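Side-chain contacts in penicillin-binding protein PbpB (Mycobacterium tuberculosis, PDB 6KGU), which helps build the mycobacterial cell wall by synthesising cross-linked peptidoglycan from lipid intermediates, and is a target of beta-lactam antibiotics such as aztreonam: residues A[26-29]-A[30-33]; A[208-211]-A[212-216]; A[236-239]-A[240-243]; A[451-455]-A[456-460]. All coordinates share one frame; numbering follows the deposited sequence.

Overall arrangement
The four contacts follow one another along the chain without overlapping. Interaction 1 lies in a hairpin strand of the dimerisation domain, about 49 Å between centres from interaction 4 and on the opposite side of the chain's centre. Interactions 2 and 3 are neighbours, their centres about 12 Å apart, and they touch: Gln210 OE1 lies 2.9 Å from Asn240 N, a probable hydrogen bond, and Val209 and Lys213 pack on the turn at Asp239. Interaction 4, in a surface loop of the transpeptidase domain, comes closest to the active site: Gly460 is about 8 Å from the bound aztreonam-derived ligand and about 12 Å from the side chain of Ser269, by similarity the acylated serine. Interactions 1, 2 and 3 lie farther from that site.

Interaction 1: residues A[26-29]-A[30-33]; sequences NDRL and AFTI
From Arg28 to Phe31 the backbone turns a corner at a classic beta bulge, where Leu29 and Ala30 both face Ile21 of the partner strand in the hairpin formed by 21-22 and 28-36. The bulge brings Arg28 and Phe31, three residues apart, onto the same side, and their side chains make the contact. The arginine guanidinium lies flat on the phenyl ring with the planes only 8° apart and the centres separated by 3.6 Å, a near-parallel stack that is also a cation-pi contact over the ring face. Phe31 CG sits between its own backbone N and carbonyl carbon (chi1 68°), which stands the ring up beside Arg28; the arginine chain bends at chi3 (-60°) and lays its end over that ring. Contact begins before the charged group, with Arg28 CD 3.6 Å from Phe31 CD2. Around the stack, Phe31 also touches Ser20, Pro129 and Gln127, the last on the adjoining strand 122-127, while Ala30 packs on Tyr128. This is local packing in the hairpin, within the dimerisation domain. The arginine NH1 hangs over the middle of the ring, 3.3 Å from Phe31 CZ.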
loop_
_atom_site.group_PDB
_atom_site.type_symbol
_atom_site.label_atom_id
_atom_site.label_comp_id
_atom_site.label_asym_id
_atom_site.label_seq_id
_atom_site.Cartn_x
_atom_site.Cartn_y
_atom_site.Cartn_z
ATOM N N ASN A 26 -15.665 -17.211 -0.043
ATOM C CA ASN A 26 -15.482 -18.655 -0.149
ATOM C C ASN A 26 -15.162 -19.124 -1.561
ATOM O O ASN A 26 -15.249 -20.313 -1.847
ATOM C CB ASN A 26 -16.694 -19.414 0.401
ATOM C CG ASN A 26 -16.561 -19.686 1.872
ATOM O OD1 ASN A 26 -16.776 -18.801 2.705
ATOM N ND2 ASN A 26 -16.172 -20.913 2.210
ATOM N N ASP A 27 -14.758 -18.230 -2.449
ATOM C CA ASP A 27 -14.220 -18.659 -3.734
ATOM C C ASP A 27 -12.849 -19.290 -3.528
ATOM O O ASP A 27 -11.963 -18.687 -2.918
ATOM C CB ASP A 27 -14.126 -17.471 -4.685
ATOM C CG ASP A 27 -13.837 -17.888 -6.102
ATOM O OD1 ASP A 27 -14.483 -18.845 -6.580
ATOM O OD2 ASP A 27 -12.944 -17.273 -6.734
ATOM N N ARG A 28 -12.671 -20.512 -4.025
ATOM C CA ARG A 28 -11.479 -21.277 -3.680
ATOM C C ARG A 28 -10.245 -20.727 -4.383
ATOM O O ARG A 28 -10.272 -20.441 -5.582
ATOM C CB ARG A 28 -11.674 -22.749 -4.031
ATOM C CG ARG A 28 -12.755 -23.435 -3.188
ATOM C CD ARG A 28 -12.946 -24.888 -3.608
ATOM N NE ARG A 28 -13.356 -25.006 -5.006
ATOM C CZ ARG A 28 -13.487 -26.160 -5.652
ATOM N NH1 ARG A 28 -13.229 -27.311 -5.027
ATOM N NH2 ARG A 28 -13.873 -26.166 -6.924
ATOM N N LEU A 29 -9.166 -20.573 -3.623
ATOM C CA LEU A 29 -7.837 -20.302 -4.158
ATOM C C LEU A 29 -6.961 -21.544 -4.175
ATOM O O LEU A 29 -6.192 -21.746 -5.115
ATOM C CB LEU A 29 -7.156 -19.199 -3.336
ATOM C CG LEU A 29 -7.802 -17.819 -3.491
ATOM C CD1 LEU A 29 -7.425 -16.873 -2.340
ATOM C CD2 LEU A 29 -7.431 -17.212 -4.849
ATOM N N ALA A 30 -7.063 -22.390 -3.154
ATOM C CA ALA A 30 -6.275 -23.607 -3.124
ATOM C C ALA A 30 -7.099 -24.668 -2.414
ATOM O O ALA A 30 -7.677 -24.396 -1.361
ATOM C CB ALA A 30 -4.932 -23.390 -2.414
ATOM N N PHE A 31 -7.152 -25.865 -2.989
ATOM C CA PHE A 31 -7.861 -26.973 -2.365
ATOM C C PHE A 31 -7.252 -28.275 -2.861
ATOM O O PHE A 31 -6.561 -28.311 -3.886
ATOM C CB PHE A 31 -9.367 -26.917 -2.653
ATOM C CG PHE A 31 -9.726 -27.164 -4.087
ATOM C CD1 PHE A 31 -9.942 -28.458 -4.554
ATOM C CD2 PHE A 31 -9.878 -26.104 -4.969
ATOM C CE1 PHE A 31 -10.275 -28.689 -5.877
ATOM C CE2 PHE A 31 -10.212 -26.327 -6.297
ATOM C CZ PHE A 31 -10.416 -27.620 -6.752
ATOM N N THR A 32 -7.521 -29.351 -2.125
ATOM C CA THR A 32 -6.893 -30.640 -2.375
ATOM C C THR A 32 -7.902 -31.626 -2.954
ATOM O O THR A 32 -9.070 -31.636 -2.560
ATOM C CB THR A 32 -6.275 -31.176 -1.085
ATOM O OG1 THR A 32 -5.155 -30.353 -0.727
ATOM C CG2 THR A 32 -5.818 -32.629 -1.234
ATOM N N ILE A 33 -7.458 -32.428 -3.918
ATOM C CA ILE A 33 -8.235 -33.560 -4.417
ATOM C C ILE A 33 -7.432 -34.835 -4.197
ATOM O O ILE A 33 -6.199 -34.843 -4.250
ATOM C CB ILE A 33 -8.627 -33.426 -5.907
ATOM C CG1 ILE A 33 -7.415 -33.748 -6.802
ATOM C CG2 ILE A 33 -9.185 -32.057 -6.191
ATOM C CD1 ILE A 33 -7.598 -33.416 -8.297
#

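Interaction 2: residues A[208-211]-A[212-216]; sequences QVQQ and AKNLS
The side-chain amide of Asn214 meets that of Gln210 and, less certainly, that of Gln211 near the C-terminal end of helix 199-216. The planes of Gln210 and Asn214 are 38° apart. At its edge the Gln210 amide sends NE2 to Asn214 OD1, 3.0 Å away, an i to i+4 link one helical turn long and clearly bent at the hydrogen. The acceptor lies in the plane of the Gln210 amide, but the donor sits above the carbonyl plane of Asn214, 37° out of it, so the bond misses the lone pairs. Gln210 CG is anti to the backbone N (chi1 -175°), and a bend at chi2 carries the amide back toward Asn214. Its other end is held too: Gln210 OE1 accepts from the backbone N of Asn240, tying the helix to the turn that follows strand 233-238. On the Gln211 side, Asn214 ND2 makes a weak bond of 3.2 Å to Gln211 OE1, but this holds for one of two modelled conformers of Gln211 and is doubtful.

Beneath these amides the helix is regular, with Asn214 N bonded to Gln210 O at 3.0 Å and Leu215 N to Gln211 O at 2.9 Å. Val209 and Ala212 are buried, Val209 against Val221 and Ala223 of strand 220-227 and Ala212 against Leu533 of helix 531-544. In the last turn Ala212 O accepts twice from Ser216, from opposite faces of its carbonyl plane: from the backbone N at 2.9 Å and from the hydroxyl OG at 2.8 Å.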
loop_
_atom_site.group_PDB
_atom_site.type_symbol
_atom_site.label_atom_id
_atom_site.label_comp_id
_atom_site.label_asym_id
_atom_site.label_seq_id
_atom_site.Cartn_x
_atom_site.Cartn_y
_atom_site.Cartn_z
ATOM N N GLN A 208 -4.209 -5.369 -13.912
ATOM C CA GLN A 208 -3.828 -3.979 -14.141
ATOM C C GLN A 208 -2.388 -3.728 -13.711
ATOM O O GLN A 208 -1.679 -2.943 -14.353
ATOM C CB GLN A 208 -4.804 -3.047 -13.419
ATOM C CG GLN A 208 -6.193 -2.971 -14.121
ATOM C CD GLN A 208 -6.145 -2.139 -15.405
ATOM O OE1 GLN A 208 -5.362 -1.192 -15.515
ATOM N NE2 GLN A 208 -6.980 -2.487 -16.369
ATOM N N VAL A 209 -1.918 -4.417 -12.664
ATOM C CA VAL A 209 -0.529 -4.225 -12.250
ATOM C C VAL A 209 0.421 -4.762 -13.319
ATOM O O VAL A 209 1.479 -4.167 -13.590
ATOM C CB VAL A 209 -0.298 -4.882 -10.875
ATOM C CG1 VAL A 209 1.162 -5.256 -10.679
ATOM C CG2 VAL A 209 -0.778 -3.927 -9.758
ATOM N N GLN A 210 0.066 -5.903 -13.929
ATOM C CA GLN A 210 0.902 -6.481 -14.981
ATOM C C GLN A 210 0.991 -5.533 -16.171
ATOM O O GLN A 210 2.079 -5.262 -16.686
ATOM C CB GLN A 210 0.352 -7.845 -15.426
ATOM C CG GLN A 210 1.260 -8.560 -16.463
ATOM C CD GLN A 210 2.681 -8.780 -15.922
ATOM O OE1 GLN A 210 2.880 -9.550 -14.986
ATOM N NE2 GLN A 210 3.664 -8.085 -16.498
ATOM N N GLN A 211 -0.129 -4.987 -16.609
ATOM C CA GLN A 211 0.002 -4.117 -17.765
ATOM C C GLN A 211 0.526 -2.720 -17.402
ATOM O O GLN A 211 1.062 -2.041 -18.280
ATOM C CB GLN A 211 -1.327 -4.068 -18.513
ATOM C CG GLN A 211 -1.980 -5.465 -18.647
ATOM C CD GLN A 211 -1.126 -6.524 -19.360
ATOM O OE1 GLN A 211 -0.456 -6.250 -20.355
ATOM N NE2 GLN A 211 -1.168 -7.746 -18.850
ATOM N N ALA A 212 0.437 -2.287 -16.135
ATOM C CA ALA A 212 1.184 -1.093 -15.730
ATOM C C ALA A 212 2.686 -1.332 -15.833
ATOM O O ALA A 212 3.444 -0.454 -16.269
ATOM C CB ALA A 212 0.816 -0.686 -14.303
ATOM N N LYS A 213 3.131 -2.530 -15.461
ATOM C CA LYS A 213 4.549 -2.847 -15.565
ATOM C C LYS A 213 4.990 -2.867 -17.024
ATOM O O LYS A 213 6.007 -2.251 -17.378
ATOM C CB LYS A 213 4.837 -4.179 -14.876
ATOM C CG LYS A 213 6.330 -4.505 -14.700
ATOM C CD LYS A 213 6.896 -5.260 -15.893
ATOM C CE LYS A 213 8.297 -5.791 -15.614
ATOM N NZ LYS A 213 8.867 -6.377 -16.825
ATOM N N ASN A 214 4.226 -3.558 -17.887
ATOM C CA ASN A 214 4.552 -3.614 -19.315
ATOM C C ASN A 214 4.518 -2.230 -19.965
ATOM O O ASN A 214 5.391 -1.900 -20.771
ATOM C CB ASN A 214 3.587 -4.548 -20.052
ATOM C CG ASN A 214 3.636 -5.972 -19.533
ATOM O OD1 ASN A 214 4.541 -6.343 -18.792
ATOM N ND2 ASN A 214 2.656 -6.788 -19.935
ATOM N N LEU A 215 3.518 -1.408 -19.633
ATOM C CA LEU A 215 3.383 -0.114 -20.306
ATOM C C LEU A 215 4.429 0.886 -19.838
ATOM O O LEU A 215 4.970 1.649 -20.651
ATOM C CB LEU A 215 1.989 0.462 -20.072
ATOM C CG LEU A 215 0.847 -0.182 -20.860
ATOM C CD1 LEU A 215 -0.479 0.444 -20.476
ATOM C CD2 LEU A 215 1.078 -0.024 -22.343
ATOM N N SER A 216 4.692 0.936 -18.526
ATOM C CA SER A 216 5.612 1.927 -17.975
ATOM C C SER A 216 7.077 1.562 -18.171
ATOM O O SER A 216 7.941 2.431 -17.994
ATOM C CB SER A 216 5.365 2.104 -16.481
ATOM O OG SER A 216 5.778 0.927 -15.804
#

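Interaction 3: residues A[236-239]-A[240-243]; sequences MAND and NTFD
A tight turn at the end of edge strand 233-238, in the antiparallel sheet of the transpeptidase domain, brings Asn238 and Thr241 together. Their side chains cross at about a right angle, and Thr241 OG1 lies 3.1 Å from Asn238 ND2 without a hydrogen bond, since the angle is poor. The amide is otherwise engaged: ND2 of Asn238 donates to the backbone oxygen of the next residue, Asp239 O, over 3.2 Å and nearly straight at 173°. The oxygen lies in the plane of the amide, yet the donor stands above the carbonyl plane, 45° out of it. Asn238 CG is held between the backbone N and carbonyl carbon (chi1 41°), which lets the amide reach the carbonyl of the following residue. A water bridges the mouth of the turn, accepting from Asn238 N at 3.0 Å and bonded to Thr241 OG1 at 2.8 Å.

Where the chain bends, Asn240 takes a positive phi, and its CB lies 3.4 Å from Asp239 OD2. The polar ends of these two residues bind other parts of the fold: Asp239 OD1 accepts from Val221 N, and Asn240 ND2 donates to Asp253 O while its OD1 takes Lys254 NZ. Thus the turn is fastened to strand 220-227 and to the loop before helix 259-262, while helix 199-216 packs against Asp239 and Thr241, and helix 135-138 against Asn238 and Thr241.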
loop_
_atom_site.group_PDB
_atom_site.type_symbol
_atom_site.label_atom_id
_atom_site.label_comp_id
_atom_site.label_asym_id
_atom_site.label_seq_id
_atom_site.Cartn_x
_atom_site.Cartn_y
_atom_site.Cartn_z
ATOM N N MET A 236 -3.870 -7.588 -3.080
ATOM C CA MET A 236 -2.439 -7.349 -2.898
ATOM C C MET A 236 -1.766 -8.044 -4.072
ATOM O O MET A 236 -1.858 -9.269 -4.198
ATOM C CB MET A 236 -1.950 -7.897 -1.548
ATOM C CG MET A 236 -0.477 -7.673 -1.241
ATOM S SD MET A 236 0.031 -8.294 0.397
ATOM C CE MET A 236 -0.469 -6.914 1.435
ATOM N N ALA A 237 -1.127 -7.278 -4.945
ATOM C CA ALA A 237 -0.626 -7.849 -6.187
ATOM C C ALA A 237 0.716 -7.253 -6.579
ATOM O O ALA A 237 1.025 -6.097 -6.275
ATOM C CB ALA A 237 -1.614 -7.644 -7.339
ATOM N N ASN A 238 1.506 -8.065 -7.275
ATOM C CA ASN A 238 2.703 -7.605 -7.953
ATOM C C ASN A 238 2.685 -8.154 -9.368
ATOM O O ASN A 238 1.906 -9.055 -9.689
ATOM C CB ASN A 238 3.974 -8.036 -7.214
ATOM C CG ASN A 238 3.870 -9.441 -6.694
ATOM O OD1 ASN A 238 3.567 -9.660 -5.514
ATOM N ND2 ASN A 238 4.101 -10.420 -7.579
ATOM N N ASP A 239 3.536 -7.585 -10.219
ATOM C CA ASP A 239 3.686 -8.099 -11.572
ATOM C C ASP A 239 4.476 -9.406 -11.541
ATOM O O ASP A 239 5.136 -9.736 -10.549
ATOM C CB ASP A 239 4.411 -7.081 -12.449
ATOM C CG ASP A 239 5.888 -6.962 -12.096
ATOM O OD1 ASP A 239 6.207 -6.442 -10.991
ATOM O OD2 ASP A 239 6.727 -7.375 -12.927
ATOM N N ASN A 240 4.407 -10.150 -12.649
ATOM C CA ASN A 240 5.308 -11.282 -12.885
ATOM C C ASN A 240 5.097 -12.411 -11.868
ATOM O O ASN A 240 6.050 -13.110 -11.505
ATOM C CB ASN A 240 6.772 -10.817 -12.866
ATOM C CG ASN A 240 7.723 -11.811 -13.523
ATOM O OD1 ASN A 240 7.330 -12.550 -14.428
ATOM N ND2 ASN A 240 8.980 -11.832 -13.066
ATOM N N THR A 241 3.856 -12.582 -11.393
ATOM C CA THR A 241 3.571 -13.513 -10.306
ATOM C C THR A 241 3.666 -14.953 -10.789
ATOM O O THR A 241 3.087 -15.316 -11.820
ATOM C CB THR A 241 2.175 -13.270 -9.739
ATOM O OG1 THR A 241 2.036 -11.898 -9.344
ATOM C CG2 THR A 241 1.934 -14.166 -8.532
ATOM N N PHE A 242 4.343 -15.793 -10.009
ATOM C CA PHE A 242 4.554 -17.172 -10.418
ATOM C C PHE A 242 3.247 -17.967 -10.400
ATOM O O PHE A 242 2.212 -17.539 -9.873
ATOM C CB PHE A 242 5.579 -17.846 -9.517
ATOM C CG PHE A 242 5.014 -18.370 -8.218
ATOM C CD1 PHE A 242 4.469 -17.504 -7.277
ATOM C CD2 PHE A 242 5.061 -19.722 -7.928
ATOM C CE1 PHE A 242 3.971 -17.976 -6.063
ATOM C CE2 PHE A 242 4.567 -20.198 -6.727
ATOM C CZ PHE A 242 4.024 -19.315 -5.785
ATOM N N ASP A 243 3.314 -19.160 -10.977
ATOM C CA ASP A 243 2.147 -20.034 -11.044
ATOM C C ASP A 243 2.395 -21.261 -10.180
ATOM O O ASP A 243 3.164 -22.149 -10.584
ATOM C CB ASP A 243 1.869 -20.441 -12.492
ATOM C CG ASP A 243 0.630 -21.302 -12.639
ATOM O OD1 ASP A 243 0.035 -21.737 -11.622
ATOM O OD2 ASP A 243 0.267 -21.559 -13.795
HETATM O O HOH W 1 0.192 -10.709 -7.568
#

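Interaction 4: residues A[451-455]-A[456-460]; sequences QRDPM and GYQQG
Asp453 reaches across a surface loop of two type I beta turns, Asp453 to Gly456 and Gly456 to Gln459. Its CB rests on the backbone, 3.4 Å from Gln458 C, and near Gln459 CB. CG, anti to the backbone N (chi1 -178°), points the carboxylate into the turns. OD1 accepts from Met455 N at 3.0 Å, an Asx turn, met from well above the carboxylate plane; OD2 offers its anti lone pair to Gln458 N at 2.6 Å. One carboxylate thus ties down both turns, and the two N-H groups would probably help stabilise its negative charge.

At the backbone of the same residue, Gln459 OE1 accepts from Asp453 N on a lone pair at 2.7 Å, almost straight at 169°. Gln451 stretches alongside Gln458 and sends NE2 in the carbonyl plane to Gln458 O, 2.9 Å away. Tyr457 turns a ring face to Met455 O, 3.3 Å from its CD2.

In the chain the loop follows helix 436-445 and precedes strand 473-483. Lys323 NZ, at the end of helix 317-323, bonds to the carbonyls of Tyr457 and Gln459, while the C-terminal segment holds Gln451 through Leu557 and Gln458 through Leu559 and Gln560.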
loop_
_atom_site.group_PDB
_atom_site.type_symbol
_atom_site.label_atom_id
_atom_site.label_comp_id
_atom_site.label_asym_id
_atom_site.label_seq_id
_atom_site.Cartn_x
_atom_site.Cartn_y
_atom_site.Cartn_z
ATOM N N GLN A 451 -6.658 17.506 -8.946
ATOM C CA GLN A 451 -7.413 18.550 -9.617
ATOM C C GLN A 451 -6.698 19.024 -10.872
ATOM O O GLN A 451 -5.488 19.276 -10.872
ATOM C CB GLN A 451 -7.651 19.734 -8.682
ATOM C CG GLN A 451 -8.290 20.949 -9.368
ATOM C CD GLN A 451 -8.786 21.967 -8.362
ATOM O OE1 GLN A 451 -9.765 21.725 -7.658
ATOM N NE2 GLN A 451 -8.098 23.094 -8.267
ATOM N N ARG A 452 -7.469 19.163 -11.939
ATOM C CA ARG A 452 -6.986 19.572 -13.248
ATOM C C ARG A 452 -7.221 21.069 -13.436
ATOM O O ARG A 452 -8.243 21.603 -12.997
ATOM C CB ARG A 452 -7.717 18.762 -14.336
ATOM C CG ARG A 452 -7.025 18.729 -15.678
ATOM C CD ARG A 452 -7.680 17.751 -16.665
ATOM N NE ARG A 452 -7.196 16.374 -16.544
ATOM C CZ ARG A 452 -5.964 15.975 -16.861
ATOM N NH1 ARG A 452 -5.068 16.849 -17.288
ATOM N NH2 ARG A 452 -5.618 14.700 -16.733
ATOM N N ASP A 453 -6.256 21.753 -14.054
ATOM C CA ASP A 453 -6.466 23.163 -14.379
ATOM C C ASP A 453 -5.812 23.487 -15.717
ATOM O O ASP A 453 -4.581 23.447 -15.839
ATOM C CB ASP A 453 -5.921 24.099 -13.291
ATOM C CG ASP A 453 -6.186 25.576 -13.605
ATOM O OD1 ASP A 453 -6.875 25.856 -14.610
ATOM O OD2 ASP A 453 -5.719 26.467 -12.862
ATOM N N PRO A 454 -6.607 23.830 -16.734
ATOM C CA PRO A 454 -6.016 24.177 -18.038
ATOM C C PRO A 454 -5.001 25.305 -17.962
ATOM O O PRO A 454 -3.960 25.238 -18.626
ATOM C CB PRO A 454 -7.238 24.567 -18.879
ATOM C CG PRO A 454 -8.392 23.887 -18.221
ATOM C CD PRO A 454 -8.078 23.864 -16.757
ATOM N N MET A 455 -5.265 26.330 -17.152
ATOM C CA MET A 455 -4.323 27.430 -16.970
ATOM C C MET A 455 -3.156 27.075 -16.060
ATOM O O MET A 455 -2.373 27.966 -15.706
ATOM C CB MET A 455 -5.052 28.654 -16.422
ATOM C CG MET A 455 -5.986 29.311 -17.425
ATOM S SD MET A 455 -5.109 29.817 -18.921
ATOM C CE MET A 455 -3.843 30.899 -18.250
ATOM N N GLY A 456 -3.028 25.812 -15.659
ATOM C CA GLY A 456 -1.893 25.369 -14.873
ATOM C C GLY A 456 -1.922 25.793 -13.419
ATOM O O GLY A 456 -1.471 25.043 -12.541
ATOM N N TYR A 457 -2.465 26.984 -13.147
ATOM C CA TYR A 457 -2.269 27.594 -11.835
ATOM C C TYR A 457 -2.841 26.728 -10.715
ATOM O O TYR A 457 -2.198 26.555 -9.675
ATOM C CB TYR A 457 -2.867 29.001 -11.816
ATOM C CG TYR A 457 -2.111 29.988 -12.694
ATOM C CD1 TYR A 457 -0.765 30.273 -12.456
ATOM C CD2 TYR A 457 -2.736 30.629 -13.764
ATOM C CE1 TYR A 457 -0.063 31.165 -13.259
ATOM C CE2 TYR A 457 -2.039 31.530 -14.574
ATOM C CZ TYR A 457 -0.705 31.790 -14.315
ATOM O OH TYR A 457 -0.002 32.674 -15.105
ATOM N N GLN A 458 -4.033 26.156 -10.905
ATOM C CA GLN A 458 -4.674 25.384 -9.846
ATOM C C GLN A 458 -4.655 23.884 -10.125
ATOM O O GLN A 458 -5.587 23.169 -9.744
ATOM C CB GLN A 458 -6.113 25.852 -9.596
ATOM C CG GLN A 458 -6.324 27.361 -9.500
ATOM C CD GLN A 458 -5.445 28.020 -8.447
ATOM O OE1 GLN A 458 -5.015 27.383 -7.479
ATOM N NE2 GLN A 458 -5.162 29.297 -8.641
ATOM N N GLN A 459 -3.605 23.386 -10.775
ATOM C CA GLN A 459 -3.492 21.964 -11.075
ATOM C C GLN A 459 -2.539 21.288 -10.099
ATOM O O GLN A 459 -1.472 21.821 -9.801
ATOM C CB GLN A 459 -2.999 21.745 -12.500
ATOM C CG GLN A 459 -2.959 20.273 -12.923
ATOM C CD GLN A 459 -3.030 20.138 -14.418
ATOM O OE1 GLN A 459 -4.028 20.530 -15.027
ATOM N NE2 GLN A 459 -1.966 19.626 -15.027
ATOM N N GLY A 460 -2.936 20.112 -9.601
ATOM C CA GLY A 460 -2.076 19.298 -8.767
ATOM C C GLY A 460 -1.099 18.466 -9.584
ATOM O O GLY A 460 -1.042 18.534 -10.809
#